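Local coordinates for protein metallocarboxypeptidase (PDB 3DWC) that probably releases C-terminal amino acids other than proline from peptides with broad specificity, as a metal-dependent carboxypeptidase of the M32 family, at residues L215-M220 with F225-G230; I249-T254 with V259-G264. One frame throughout, in Å; residues are numbered along the deposited sequence.

Contact 1 (L215-M220 with F225-G230); sequences LCRFFM and FDFDGG
Phe225 N donates to Met220 O at 2.9 Å, with an N-H...O angle of 153°. Just before the end of helix 209-222, this bond brings the loop back onto the helix, where two phenylalanines meet the Met220 side chain. The methionine chain runs straight through chi2 and then bends at chi3 (75°), which sets CE over the middle of the Phe225 ring. This CH-pi contact lies almost on the ring normal, with CE 3.6 Å from the ring centroid, and SD makes a more oblique Met-aromatic contact. Phe227 crosses the methionine at about a right angle: its CZ lies 3.7 Å from Met220 CB and 3.8 Å from Met220 SD, while one ring face receives Phe225 CD2. Arg217 reaches the same ring obliquely, NH1 being 3.6 Å from Phe227 CE2 with the two planes 36° apart; its NH2 is held by a salt bridge to Glu213. Phe227 stands within a type I turn from Asp226 to Gly229, which also holds an Asx turn: Asp226 OD1 accepts from Asp228 N. Asp226 OD2 is salt-bridged to Lys37 of the second subunit. Helix 259-276, which carries the cobalt-binding histidines, packs on Met220 and Phe225 through Val265, Thr269 and Ala272, and the loop leads into strand 230-234.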
ATOM      1  N   LEU B 215      22.602   9.446  -3.711  1.00 28.72           N
ATOM      2  CA  LEU B 215      23.647   9.128  -2.743  1.00 29.69           C
ATOM      3  C   LEU B 215      23.206   8.122  -1.671  1.00 29.92           C
ATOM      4  O   LEU B 215      23.944   7.185  -1.309  1.00 29.49           O
ATOM      5  CB  LEU B 215      24.164  10.402  -2.084  1.00 29.44           C
ATOM      6  CG  LEU B 215      25.389  10.237  -1.182  1.00 29.81           C
ATOM      7  CD1 LEU B 215      26.627   9.629  -1.920  1.00 30.17           C
ATOM      8  CD2 LEU B 215      25.743  11.518  -0.554  1.00 29.90           C
ATOM      9  N   CYS B 216      22.004   8.322  -1.172  1.00 30.46           N
ATOM     10  CA  CYS B 216      21.409   7.415  -0.214  1.00 30.56           C
ATOM     11  C   CYS B 216      21.264   6.000  -0.785  1.00 30.21           C
ATOM     12  O   CYS B 216      21.619   5.033  -0.114  1.00 29.18           O
ATOM     13  CB  CYS B 216      20.064   7.976   0.239  1.00 31.25           C
ATOM     14  SG  CYS B 216      20.186   9.382   1.433  1.00 32.02           S
ATOM     15  N   ARG B 217      20.723   5.871  -1.995  1.00 30.54           N
ATOM     16  CA  ARG B 217      20.592   4.568  -2.633  1.00 31.41           C
ATOM     17  C   ARG B 217      21.944   3.943  -2.835  1.00 30.89           C
ATOM     18  O   ARG B 217      22.060   2.728  -2.794  1.00 30.82           O
ATOM     19  CB  ARG B 217      19.908   4.646  -4.007  1.00 32.03           C
ATOM     20  CG  ARG B 217      18.460   5.063  -3.928  1.00 33.52           C
ATOM     21  CD  ARG B 217      17.750   5.097  -5.296  1.00 34.32           C
ATOM     22  NE  ARG B 217      16.406   5.537  -4.969  1.00 40.42           N
ATOM     23  CZ  ARG B 217      15.403   4.732  -4.620  1.00 40.24           C
ATOM     24  NH1 ARG B 217      15.539   3.400  -4.656  1.00 39.02           N
ATOM     25  NH2 ARG B 217      14.238   5.288  -4.280  1.00 42.01           N
ATOM     26  N   PHE B 218      22.946   4.770  -3.154  1.00 31.51           N
ATOM     27  CA  PHE B 218      24.294   4.272  -3.350  1.00 30.92           C
ATOM     28  C   PHE B 218      24.735   3.630  -2.045  1.00 30.22           C
ATOM     29  O   PHE B 218      25.267   2.539  -2.045  1.00 28.94           O
ATOM     30  CB  PHE B 218      25.274   5.371  -3.761  1.00 32.02           C
ATOM     31  CG  PHE B 218      26.699   4.909  -3.775  1.00 32.14           C
ATOM     32  CD1 PHE B 218      27.168   4.117  -4.795  1.00 34.71           C
ATOM     33  CD2 PHE B 218      27.560   5.229  -2.735  1.00 34.07           C
ATOM     34  CE1 PHE B 218      28.470   3.653  -4.787  1.00 35.29           C
ATOM     35  CE2 PHE B 218      28.851   4.787  -2.730  1.00 34.28           C
ATOM     36  CZ  PHE B 218      29.324   4.014  -3.750  1.00 34.84           C
ATOM     37  N   PHE B 219      24.449   4.280  -0.919  1.00 29.86           N
ATOM     38  CA  PHE B 219      24.826   3.702   0.344  1.00 29.89           C
ATOM     39  C   PHE B 219      24.020   2.500   0.749  1.00 29.63           C
ATOM     40  O   PHE B 219      24.592   1.546   1.300  1.00 29.69           O
ATOM     41  CB  PHE B 219      25.011   4.740   1.440  1.00 29.89           C
ATOM     42  CG  PHE B 219      26.301   5.501   1.302  1.00 31.92           C
ATOM     43  CD1 PHE B 219      27.488   4.962   1.784  1.00 29.78           C
ATOM     44  CD2 PHE B 219      26.341   6.751   0.686  1.00 32.43           C
ATOM     45  CE1 PHE B 219      28.705   5.667   1.651  1.00 32.10           C
ATOM     46  CE2 PHE B 219      27.511   7.446   0.577  1.00 31.42           C
ATOM     47  CZ  PHE B 219      28.707   6.906   1.050  1.00 32.10           C
ATOM     48  N   MET B 220      22.736   2.463   0.388  1.00 28.44           N
ATOM     49  CA  MET B 220      21.987   1.261   0.564  1.00 28.93           C
ATOM     50  C   MET B 220      22.632   0.100  -0.250  1.00 29.51           C
ATOM     51  O   MET B 220      22.683  -1.032   0.243  1.00 29.64           O
ATOM     52  CB  MET B 220      20.541   1.483   0.155  1.00 28.34           C
ATOM     53  CG  MET B 220      19.832   2.455   1.091  1.00 31.24           C
ATOM     54  SD  MET B 220      18.168   2.824   0.615  1.00 31.55           S
ATOM     55  CE  MET B 220      17.288   1.314   1.071  1.00 31.35           C
ATOM     56  N   PHE B 225      21.728  -3.790   0.562  1.00 30.29           N
ATOM     57  CA  PHE B 225      20.261  -3.819   0.551  1.00 30.79           C
ATOM     58  C   PHE B 225      19.725  -4.525  -0.731  1.00 31.44           C
ATOM     59  O   PHE B 225      20.103  -4.255  -1.893  1.00 30.90           O
ATOM     60  CB  PHE B 225      19.696  -2.406   0.738  1.00 31.96           C
ATOM     61  CG  PHE B 225      18.196  -2.343   0.947  1.00 31.21           C
ATOM     62  CD1 PHE B 225      17.651  -2.315   2.212  1.00 33.48           C
ATOM     63  CD2 PHE B 225      17.343  -2.207  -0.122  1.00 34.70           C
ATOM     64  CE1 PHE B 225      16.295  -2.219   2.375  1.00 35.66           C
ATOM     65  CE2 PHE B 225      16.005  -2.140   0.040  1.00 32.14           C
ATOM     66  CZ  PHE B 225      15.466  -2.141   1.279  1.00 33.36           C
ATOM     67  N   ASP B 226      18.857  -5.495  -0.511  1.00 31.08           N
ATOM     68  CA  ASP B 226      18.205  -6.142  -1.636  1.00 31.15           C
ATOM     69  C   ASP B 226      17.004  -5.304  -2.137  1.00 30.92           C
ATOM     70  O   ASP B 226      15.955  -5.283  -1.511  1.00 31.75           O
ATOM     71  CB  ASP B 226      17.745  -7.528  -1.212  1.00 31.29           C
ATOM     72  CG  ASP B 226      17.131  -8.325  -2.361  1.00 32.15           C
ATOM     73  OD1 ASP B 226      17.145  -7.866  -3.535  1.00 32.04           O
ATOM     74  OD2 ASP B 226      16.632  -9.416  -2.046  1.00 36.32           O
ATOM     75  N   PHE B 227      17.178  -4.588  -3.238  1.00 30.83           N
ATOM     76  CA  PHE B 227      16.108  -3.739  -3.789  1.00 30.60           C
ATOM     77  C   PHE B 227      15.022  -4.519  -4.533  1.00 30.33           C
ATOM     78  O   PHE B 227      14.011  -3.975  -4.906  1.00 29.86           O
ATOM     79  CB  PHE B 227      16.699  -2.688  -4.705  1.00 31.83           C
ATOM     80  CG  PHE B 227      17.247  -1.460  -3.956  1.00 31.92           C
ATOM     81  CD1 PHE B 227      18.599  -1.265  -3.795  1.00 32.61           C
ATOM     82  CD2 PHE B 227      16.383  -0.551  -3.413  1.00 32.94           C
ATOM     83  CE1 PHE B 227      19.080  -0.156  -3.135  1.00 30.45           C
ATOM     84  CE2 PHE B 227      16.839   0.563  -2.773  1.00 33.58           C
ATOM     85  CZ  PHE B 227      18.193   0.758  -2.628  1.00 33.58           C
ATOM     86  N   ASP B 228      15.236  -5.809  -4.757  1.00 31.00           N
ATOM     87  CA  ASP B 228      14.167  -6.651  -5.261  1.00 31.17           C
ATOM     88  C   ASP B 228      13.292  -7.180  -4.122  1.00 30.64           C
ATOM     89  O   ASP B 228      12.349  -7.931  -4.370  1.00 29.65           O
ATOM     90  CB  ASP B 228      14.747  -7.812  -6.064  1.00 31.56           C
ATOM     91  CG  ASP B 228      15.249  -7.368  -7.428  1.00 33.68           C
ATOM     92  OD1 ASP B 228      16.285  -7.852  -7.832  1.00 41.39           O
ATOM     93  OD2 ASP B 228      14.621  -6.532  -8.089  1.00 38.37           O
ATOM     94  N   GLY B 229      13.625  -6.797  -2.893  1.00 29.90           N
ATOM     95  CA  GLY B 229      12.877  -7.190  -1.722  1.00 30.28           C
ATOM     96  C   GLY B 229      12.685  -6.043  -0.743  1.00 29.72           C
ATOM     97  O   GLY B 229      12.592  -6.248   0.456  1.00 29.88           O
ATOM     98  N   GLY B 230      12.598  -4.830  -1.257  1.00 30.68           N
ATOM     99  CA  GLY B 230      12.433  -3.661  -0.422  1.00 30.09           C
ATOM    100  C   GLY B 230      12.452  -2.372  -1.219  1.00 30.96           C
ATOM    101  O   GLY B 230      12.619  -2.399  -2.443  1.00 31.35           O
TER

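Contact 2 (I249-T254 with V259-G264); sequences ITTKYT and VTSLLG
Thr251, at the end of strand 246-251, faces Ser261 in the first turns of helix 259-276, and their hydroxyls, OG1 and OG, form a weak hydrogen bond of 3.4 Å in which either could be the donor. Both oxygens lie anti to their own backbone N (chi1 -169° for Thr251, 162° for Ser261), which points them at each other between strand and helix. Thr251 OG1 also comes within 3.7 Å of Ser261 O, so it approaches the helix backbone as well as the side chain. At Lys252 the backbone does the touching: its carbonyl O lies 3.4 Å from Ser261 CB, while the lysine side chain is exposed. Tyr253, whose CA is the nearest to that of Ser261, swings its ring back along the chain, CG lying beside its own backbone N. The CD2-CE2 side of the ring then meets the serine hydroxyl obliquely, with Tyr253 CE2 3.3 Å from Ser261 OG. One small residue thus takes three consecutive residues of the first segment, and the interface stays compact, burying 137 Å² in all. A loop of seven residues, 252-258, joins strand to helix, and Glu257 OE1 accepts from Thr260 N at the start of that helix. Farther along the same helix are the cobalt ligands His267 and His271. On the sheet side, the backbone of Thr251 bonds to strand 230-234 at Asp233, while Tyr253 packs against Val209, Gln212 and Glu213 of helix 209-222.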
ATOM      1  N   ILE B 249      11.829   1.339   3.743  1.00 32.16           N
ATOM      2  CA  ILE B 249      12.362   2.372   4.575  1.00 32.10           C
ATOM      3  C   ILE B 249      12.088   3.739   3.948  1.00 32.79           C
ATOM      4  O   ILE B 249      11.899   3.861   2.758  1.00 31.12           O
ATOM      5  CB  ILE B 249      13.864   2.170   4.827  1.00 32.80           C
ATOM      6  CG1 ILE B 249      14.722   2.437   3.602  1.00 31.28           C
ATOM      7  CG2 ILE B 249      14.166   0.759   5.299  1.00 28.52           C
ATOM      8  CD1 ILE B 249      16.171   2.595   4.025  1.00 32.72           C
ATOM      9  N   THR B 250      12.056   4.771   4.775  1.00 34.89           N
ATOM     10  CA  THR B 250      11.855   6.112   4.272  1.00 36.05           C
ATOM     11  C   THR B 250      12.858   7.095   4.888  1.00 37.68           C
ATOM     12  O   THR B 250      13.604   6.768   5.836  1.00 37.65           O
ATOM     13  CB  THR B 250      10.476   6.606   4.619  1.00 35.86           C
ATOM     14  OG1 THR B 250      10.391   6.707   6.025  1.00 37.63           O
ATOM     15  CG2 THR B 250       9.410   5.653   4.100  1.00 36.52           C
ATOM     16  N   THR B 251      12.834   8.306   4.337  1.00 38.82           N
ATOM     17  CA  THR B 251      13.653   9.398   4.779  1.00 39.59           C
ATOM     18  C   THR B 251      12.993  10.678   4.303  1.00 39.93           C
ATOM     19  O   THR B 251      11.917  10.691   3.725  1.00 40.15           O
ATOM     20  CB  THR B 251      15.093   9.311   4.212  1.00 40.25           C
ATOM     21  OG1 THR B 251      15.926  10.264   4.874  1.00 41.99           O
ATOM     22  CG2 THR B 251      15.107   9.614   2.683  1.00 40.59           C
ATOM     23  N   LYS B 252      13.678  11.770   4.520  1.00 41.27           N
ATOM     24  CA  LYS B 252      13.112  13.074   4.237  1.00 40.90           C
ATOM     25  C   LYS B 252      14.314  13.947   3.916  1.00 39.95           C
ATOM     26  O   LYS B 252      15.363  13.766   4.507  1.00 38.42           O
ATOM     27  CB  LYS B 252      12.426  13.540   5.489  1.00 41.86           C
ATOM     28  CG  LYS B 252      11.544  14.755   5.342  1.00 46.54           C
ATOM     29  CD  LYS B 252      11.714  15.686   6.547  1.00 52.14           C
ATOM     30  CE  LYS B 252      11.411  14.983   7.902  1.00 54.08           C
ATOM     31  NZ  LYS B 252      11.634  15.900   9.120  1.00 54.90           N
ATOM     32  N   TYR B 253      14.161  14.828   2.936  1.00 39.65           N
ATOM     33  CA  TYR B 253      15.252  15.644   2.461  1.00 39.45           C
ATOM     34  C   TYR B 253      14.985  17.142   2.628  1.00 39.19           C
ATOM     35  O   TYR B 253      13.862  17.605   2.430  1.00 38.70           O
ATOM     36  CB  TYR B 253      15.527  15.362   0.998  1.00 39.85           C
ATOM     37  CG  TYR B 253      15.778  13.913   0.659  1.00 38.86           C
ATOM     38  CD1 TYR B 253      14.780  13.143   0.084  1.00 41.30           C
ATOM     39  CD2 TYR B 253      16.984  13.333   0.897  1.00 40.38           C
ATOM     40  CE1 TYR B 253      14.975  11.847  -0.225  1.00 40.40           C
ATOM     41  CE2 TYR B 253      17.202  12.004   0.600  1.00 42.09           C
ATOM     42  CZ  TYR B 253      16.185  11.272   0.026  1.00 40.45           C
ATOM     43  OH  TYR B 253      16.374   9.950  -0.295  1.00 40.02           O
ATOM     44  N   THR B 254      16.044  17.856   3.004  1.00 38.59           N
ATOM     45  CA  THR B 254      16.117  19.303   2.974  1.00 39.04           C
ATOM     46  C   THR B 254      17.353  19.666   2.140  1.00 38.45           C
ATOM     47  O   THR B 254      18.402  18.989   2.226  1.00 37.72           O
ATOM     48  CB  THR B 254      16.240  19.880   4.418  1.00 39.20           C
ATOM     49  OG1 THR B 254      16.530  21.271   4.373  1.00 42.20           O
ATOM     50  CG2 THR B 254      17.352  19.192   5.208  1.00 40.12           C
ATOM     51  N   VAL B 259      23.500  15.550   5.856  1.00 33.53           N
ATOM     52  CA  VAL B 259      24.001  14.617   6.874  1.00 35.05           C
ATOM     53  C   VAL B 259      22.856  13.879   7.542  1.00 35.68           C
ATOM     54  O   VAL B 259      22.907  12.677   7.658  1.00 36.05           O
ATOM     55  CB  VAL B 259      24.862  15.380   7.928  1.00 35.42           C
ATOM     56  CG1 VAL B 259      25.204  14.505   9.149  1.00 35.91           C
ATOM     57  CG2 VAL B 259      26.122  15.894   7.262  1.00 33.79           C
ATOM     58  N   THR B 260      21.817  14.594   7.963  1.00 36.77           N
ATOM     59  CA  THR B 260      20.800  13.980   8.804  1.00 37.39           C
ATOM     60  C   THR B 260      20.112  12.875   8.072  1.00 37.10           C
ATOM     61  O   THR B 260      19.874  11.820   8.613  1.00 37.48           O
ATOM     62  CB  THR B 260      19.717  14.964   9.276  1.00 38.11           C
ATOM     63  OG1 THR B 260      20.348  16.010   9.998  1.00 39.69           O
ATOM     64  CG2 THR B 260      18.797  14.244  10.272  1.00 39.24           C
ATOM     65  N   SER B 261      19.821  13.154   6.818  1.00 36.27           N
ATOM     66  CA  SER B 261      19.174  12.265   5.947  1.00 36.40           C
ATOM     67  C   SER B 261      20.040  11.092   5.478  1.00 35.59           C
ATOM     68  O   SER B 261      19.549   9.966   5.384  1.00 35.52           O
ATOM     69  CB  SER B 261      18.681  13.077   4.747  1.00 37.50           C
ATOM     70  OG  SER B 261      18.399  12.196   3.695  1.00 42.15           O
ATOM     71  N   LEU B 262      21.313  11.341   5.192  1.00 34.47           N
ATOM     72  CA  LEU B 262      22.261  10.249   4.888  1.00 34.79           C
ATOM     73  C   LEU B 262      22.423   9.258   6.049  1.00 33.31           C
ATOM     74  O   LEU B 262      22.336   8.027   5.906  1.00 31.66           O
ATOM     75  CB  LEU B 262      23.626  10.876   4.618  1.00 35.29           C
ATOM     76  CG  LEU B 262      24.638  10.197   3.693  1.00 37.23           C
ATOM     77  CD1 LEU B 262      26.049  10.577   4.171  1.00 37.80           C
ATOM     78  CD2 LEU B 262      24.480   8.710   3.460  1.00 37.73           C
ATOM     79  N   LEU B 263      22.748   9.817   7.206  1.00 32.62           N
ATOM     80  CA  LEU B 263      22.898   9.010   8.399  1.00 33.60           C
ATOM     81  C   LEU B 263      21.597   8.330   8.835  1.00 32.21           C
ATOM     82  O   LEU B 263      21.606   7.203   9.374  1.00 31.93           O
ATOM     83  CB  LEU B 263      23.497   9.813   9.536  1.00 33.67           C
ATOM     84  CG  LEU B 263      25.016   9.968   9.522  1.00 36.86           C
ATOM     85  CD1 LEU B 263      25.608  10.170   8.128  1.00 40.65           C
ATOM     86  CD2 LEU B 263      25.239  11.203  10.351  1.00 41.30           C
ATOM     87  N   GLY B 264      20.499   9.032   8.640  1.00 32.19           N
ATOM     88  CA  GLY B 264      19.159   8.438   8.804  1.00 32.10           C
ATOM     89  C   GLY B 264      18.894   7.224   7.930  1.00 30.54           C
ATOM     90  O   GLY B 264      18.417   6.212   8.390  1.00 32.06           O
TER

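Both contacts are local and partly buried, and follow one another in sequence, with centres about 14 Å apart; contact 1 bends the chain across its helix, contact 2 turns it back. Contact 1 takes the chain from helix 209-222 toward strand 230-234, and contact 2 from strand 246-251 into helix 259-276, so both join the small sheet to helices, the second being the cobalt-binding one. Contact 1 is the larger and chiefly aromatic, and it reaches the subunit interface at its loop; contact 2 is small and polar, and no other chain touches it. They meet inside the fold, where Met220 CE lies 3.4 Å from Ile249 CD1 and Phe219 CD2 is 3.9 Å from Leu262 CD2.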